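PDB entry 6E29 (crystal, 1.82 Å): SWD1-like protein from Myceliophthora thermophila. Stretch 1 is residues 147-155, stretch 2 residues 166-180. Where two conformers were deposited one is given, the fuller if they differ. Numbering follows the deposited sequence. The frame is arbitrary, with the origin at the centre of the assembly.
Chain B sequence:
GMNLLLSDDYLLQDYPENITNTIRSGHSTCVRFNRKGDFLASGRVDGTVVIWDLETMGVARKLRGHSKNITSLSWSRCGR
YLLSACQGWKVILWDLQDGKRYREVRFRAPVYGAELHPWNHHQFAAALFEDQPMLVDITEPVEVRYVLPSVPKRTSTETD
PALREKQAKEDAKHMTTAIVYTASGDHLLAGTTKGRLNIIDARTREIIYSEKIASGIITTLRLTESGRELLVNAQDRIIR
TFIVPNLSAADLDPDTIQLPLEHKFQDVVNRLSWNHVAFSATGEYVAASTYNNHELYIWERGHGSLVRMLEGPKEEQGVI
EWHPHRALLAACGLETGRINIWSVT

Stretch 1 (147-155) VLPSVPKRT
Stretch 2 166-180: KQAKEDAKHMTTAIV

Residues 148-155 run extended without regular structure, phi from -56 to -140, psi 126 to 158, apart from a kink at Ser150 (-94/-25). Stretch 2 opens within a helix already under way at Lys166, leaves it through a type I turn, Asp171 to His174 (His174 N to Asp171 O, 3.1 Å), and enters a strand at Thr176. The two stretches run roughly antiparallel: Ser150 CA lies 5.8 Å from Thr176 CA, Arg154 CA 9.8 Å from Ala168 CA. The contact buries 426 Å², both sides summed.

At the helical end, Arg154 (chi1 m, chi2 and chi3 t, chi4 -90°) reaches across that wider gap to Asp171 (chi1 m) in a two-pronged salt bridge: NE to OD2 2.8 Å, NH2 to OD1 3.0 Å, both nearly linear, with the carboxylate near the guanidinium plane. Gln167 (chi1, chi2 t) covers one guanidinium face, its NE2 3.2 Å from Arg154 CZ; both groups are donors there, so this is packing. Val151 (chi1 125°) sets CG2 3.6 Å from His174 CB, covering the turn with a compact apolar branch. Ser150 and Thr176, both chi1 m, share a hydrogen bond, OG to OG1 2.8 Å, their small side chains suiting the close backbones. One water links Pro149 O (2.8 Å) with Thr176 OG1 (2.7 Å). Deeper, buried Leu148 (m, t) meets Ile179 (t, t), CD1 to CD1 3.7 Å.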

# COMPACT_ATOMS: atom_id res chain seq x y z
N VAL B 147 19.82 -2.05 0.96
CA VAL B 147 19.23 -0.86 1.59
C VAL B 147 18.73 0.09 0.51
O VAL B 147 19.41 0.34 -0.49
CB VAL B 147 20.25 -0.15 2.50
CG1 VAL B 147 19.60 1.12 3.13
CG2 VAL B 147 20.77 -1.03 3.56
N LEU B 148 17.61 0.62 0.71
CA LEU B 148 17.14 1.62 -0.26
C LEU B 148 17.26 3.02 0.33
O LEU B 148 17.22 3.20 1.56
CB LEU B 148 15.68 1.35 -0.65
CG LEU B 148 15.34 0.19 -1.57
CD1 LEU B 148 13.82 0.06 -1.65
CD2 LEU B 148 15.92 0.45 -2.96
N PRO B 149 17.46 4.03 -0.51
CA PRO B 149 17.68 5.38 0.01
C PRO B 149 16.37 6.08 0.33
O PRO B 149 15.37 5.92 -0.36
CB PRO B 149 18.41 6.10 -1.14
CG PRO B 149 17.84 5.49 -2.34
CD PRO B 149 17.53 4.00 -1.99
N SER B 150 16.38 6.86 1.40
CA SER B 150 15.27 7.77 1.69
C SER B 150 15.50 9.16 1.14
O SER B 150 14.53 9.89 0.91
CB SER B 150 15.06 7.89 3.20
OG SER B 150 14.21 6.87 3.67
N VAL B 151 16.76 9.53 0.97
CA VAL B 151 17.12 10.89 0.64
C VAL B 151 18.26 10.79 -0.41
O VAL B 151 19.02 9.84 -0.35
CB VAL B 151 17.55 11.58 1.94
CG1 VAL B 151 18.86 12.16 1.84
CG2 VAL B 151 16.50 12.50 2.33
N PRO B 152 18.29 11.70 -1.37
CA PRO B 152 19.41 11.75 -2.32
C PRO B 152 20.76 11.88 -1.63
O PRO B 152 20.89 12.35 -0.49
CB PRO B 152 19.11 13.01 -3.15
CG PRO B 152 17.66 13.31 -2.93
CD PRO B 152 17.37 12.85 -1.54
N LYS B 153 21.79 11.47 -2.35
CA LYS B 153 23.12 11.47 -1.79
C LYS B 153 23.72 12.87 -1.90
O LYS B 153 23.78 13.44 -2.99
CB LYS B 153 24.01 10.45 -2.49
CG LYS B 153 25.12 9.93 -1.58
CD LYS B 153 24.54 9.36 -0.28
CE LYS B 153 25.45 8.27 0.32
NZ LYS B 153 26.63 8.87 1.07
N ARG B 154 24.17 13.41 -0.79
CA ARG B 154 24.91 14.68 -0.88
C ARG B 154 26.35 14.45 -1.30
O ARG B 154 26.93 13.39 -1.06
CB ARG B 154 24.87 15.41 0.45
CG ARG B 154 23.43 15.86 0.82
CD ARG B 154 23.50 16.83 1.97
NE ARG B 154 22.20 17.13 2.54
CZ ARG B 154 21.44 18.12 2.13
NH1 ARG B 154 21.87 18.90 1.15
NH2 ARG B 154 20.28 18.34 2.73
N THR B 155 26.94 15.47 -1.93
CA THR B 155 28.35 15.42 -2.29
C THR B 155 29.24 15.62 -1.07
O THR B 155 28.84 16.15 -0.04
CB THR B 155 28.72 16.47 -3.34
OG1 THR B 155 29.01 17.71 -2.69
CG2 THR B 155 27.63 16.66 -4.38
N LYS B 166 24.65 18.64 11.91
CA LYS B 166 23.26 19.06 12.03
C LYS B 166 22.50 18.75 10.75
O LYS B 166 21.34 18.32 10.79
CB LYS B 166 23.20 20.56 12.40
CG LYS B 166 21.89 21.29 12.02
CD LYS B 166 20.81 21.18 13.13
CE LYS B 166 19.46 21.83 12.71
NZ LYS B 166 18.29 21.51 13.60
N GLN B 167 23.16 18.92 9.60
CA GLN B 167 22.54 18.59 8.33
C GLN B 167 22.20 17.10 8.28
O GLN B 167 21.13 16.71 7.80
CB GLN B 167 23.46 18.96 7.18
CG GLN B 167 22.77 18.75 5.83
CD GLN B 167 23.68 19.16 4.71
OE1 GLN B 167 24.77 18.63 4.54
NE2 GLN B 167 23.23 20.13 3.93
N ALA B 168 23.13 16.25 8.72
CA ALA B 168 22.86 14.82 8.69
C ALA B 168 21.68 14.47 9.58
O ALA B 168 20.82 13.67 9.19
CB ALA B 168 24.11 14.05 9.15
N LYS B 169 21.65 15.03 10.80
CA LYS B 169 20.51 14.82 11.70
C LYS B 169 19.20 15.20 11.02
O LYS B 169 18.19 14.48 11.13
CB LYS B 169 20.71 15.63 12.98
CG LYS B 169 19.69 15.37 14.09
CD LYS B 169 20.13 16.02 15.45
CE LYS B 169 19.40 17.36 15.68
NZ LYS B 169 18.02 17.33 15.04
N GLU B 170 19.19 16.31 10.28
CA GLU B 170 17.96 16.75 9.62
C GLU B 170 17.58 15.83 8.46
O GLU B 170 16.40 15.49 8.31
CB GLU B 170 18.08 18.19 9.10
CG GLU B 170 18.11 19.32 10.19
CD GLU B 170 17.04 19.16 11.30
OE1 GLU B 170 17.42 18.92 12.48
OE2 GLU B 170 15.82 19.26 10.98
N ASP B 171 18.56 15.46 7.62
CA ASP B 171 18.31 14.54 6.51
C ASP B 171 17.73 13.24 7.02
O ASP B 171 16.90 12.61 6.34
CB ASP B 171 19.60 14.24 5.75
CG ASP B 171 20.11 15.42 4.95
OD1 ASP B 171 19.39 16.44 4.84
OD2 ASP B 171 21.23 15.32 4.43
N ALA B 172 18.17 12.82 8.20
CA ALA B 172 17.72 11.56 8.78
C ALA B 172 16.27 11.60 9.22
O ALA B 172 15.68 10.55 9.47
CB ALA B 172 18.63 11.20 9.97
N LYS B 173 15.66 12.78 9.32
CA LYS B 173 14.25 12.80 9.64
C LYS B 173 13.39 12.41 8.47
O LYS B 173 12.18 12.20 8.65
CB LYS B 173 13.85 14.17 10.14
CG LYS B 173 14.55 14.51 11.44
CD LYS B 173 14.29 15.96 11.84
CE LYS B 173 14.94 16.27 13.19
NZ LYS B 173 14.67 17.69 13.52
N HIS B 174 13.96 12.32 7.28
CA HIS B 174 13.22 11.88 6.10
C HIS B 174 13.19 10.37 6.09
O HIS B 174 14.22 9.74 5.83
CB HIS B 174 13.89 12.39 4.83
CG HIS B 174 13.86 13.86 4.67
ND1 HIS B 174 13.10 14.48 3.70
CD2 HIS B 174 14.52 14.85 5.33
CE1 HIS B 174 13.27 15.79 3.78
NE2 HIS B 174 14.14 16.04 4.75
N MET B 175 12.06 9.77 6.40
CA MET B 175 12.00 8.31 6.49
C MET B 175 10.90 7.80 5.58
O MET B 175 9.87 8.47 5.41
CB MET B 175 11.77 7.86 7.91
CG MET B 175 12.86 8.43 8.82
SD MET B 175 13.00 7.65 10.37
CE MET B 175 11.31 7.85 10.97
N THR B 176 11.12 6.64 4.98
CA THR B 176 10.20 6.15 3.97
C THR B 176 9.07 5.33 4.62
O THR B 176 9.33 4.40 5.40
CB THR B 176 10.96 5.31 2.96
OG1 THR B 176 11.91 6.13 2.26
CG2 THR B 176 10.04 4.61 1.99
N THR B 177 7.83 5.64 4.24
CA THR B 177 6.67 5.11 4.96
C THR B 177 5.77 4.30 4.06
O THR B 177 4.86 3.64 4.58
CB THR B 177 5.85 6.25 5.56
OG1 THR B 177 5.71 7.26 4.55
CG2 THR B 177 6.55 6.80 6.81
N ALA B 178 6.02 4.29 2.76
CA ALA B 178 5.15 3.59 1.84
C ALA B 178 5.97 3.39 0.59
O ALA B 178 6.75 4.27 0.23
CB ALA B 178 3.85 4.37 1.49
N ILE B 179 5.80 2.27 -0.08
CA ILE B 179 6.57 2.07 -1.30
C ILE B 179 5.83 1.10 -2.21
O ILE B 179 5.24 0.13 -1.73
CB ILE B 179 7.98 1.54 -0.95
CG1 ILE B 179 8.88 1.60 -2.19
CG2 ILE B 179 7.89 0.12 -0.27
CD1 ILE B 179 10.35 1.31 -1.88
N VAL B 180 5.87 1.36 -3.52
CA VAL B 180 5.24 0.47 -4.50
C VAL B 180 6.15 0.37 -5.71
O VAL B 180 6.93 1.28 -5.99
CB VAL B 180 3.83 0.94 -4.96
CG1 VAL B 180 2.86 0.92 -3.82
CG2 VAL B 180 3.86 2.34 -5.57
O HOH W 1 12.57 6.44 -0.36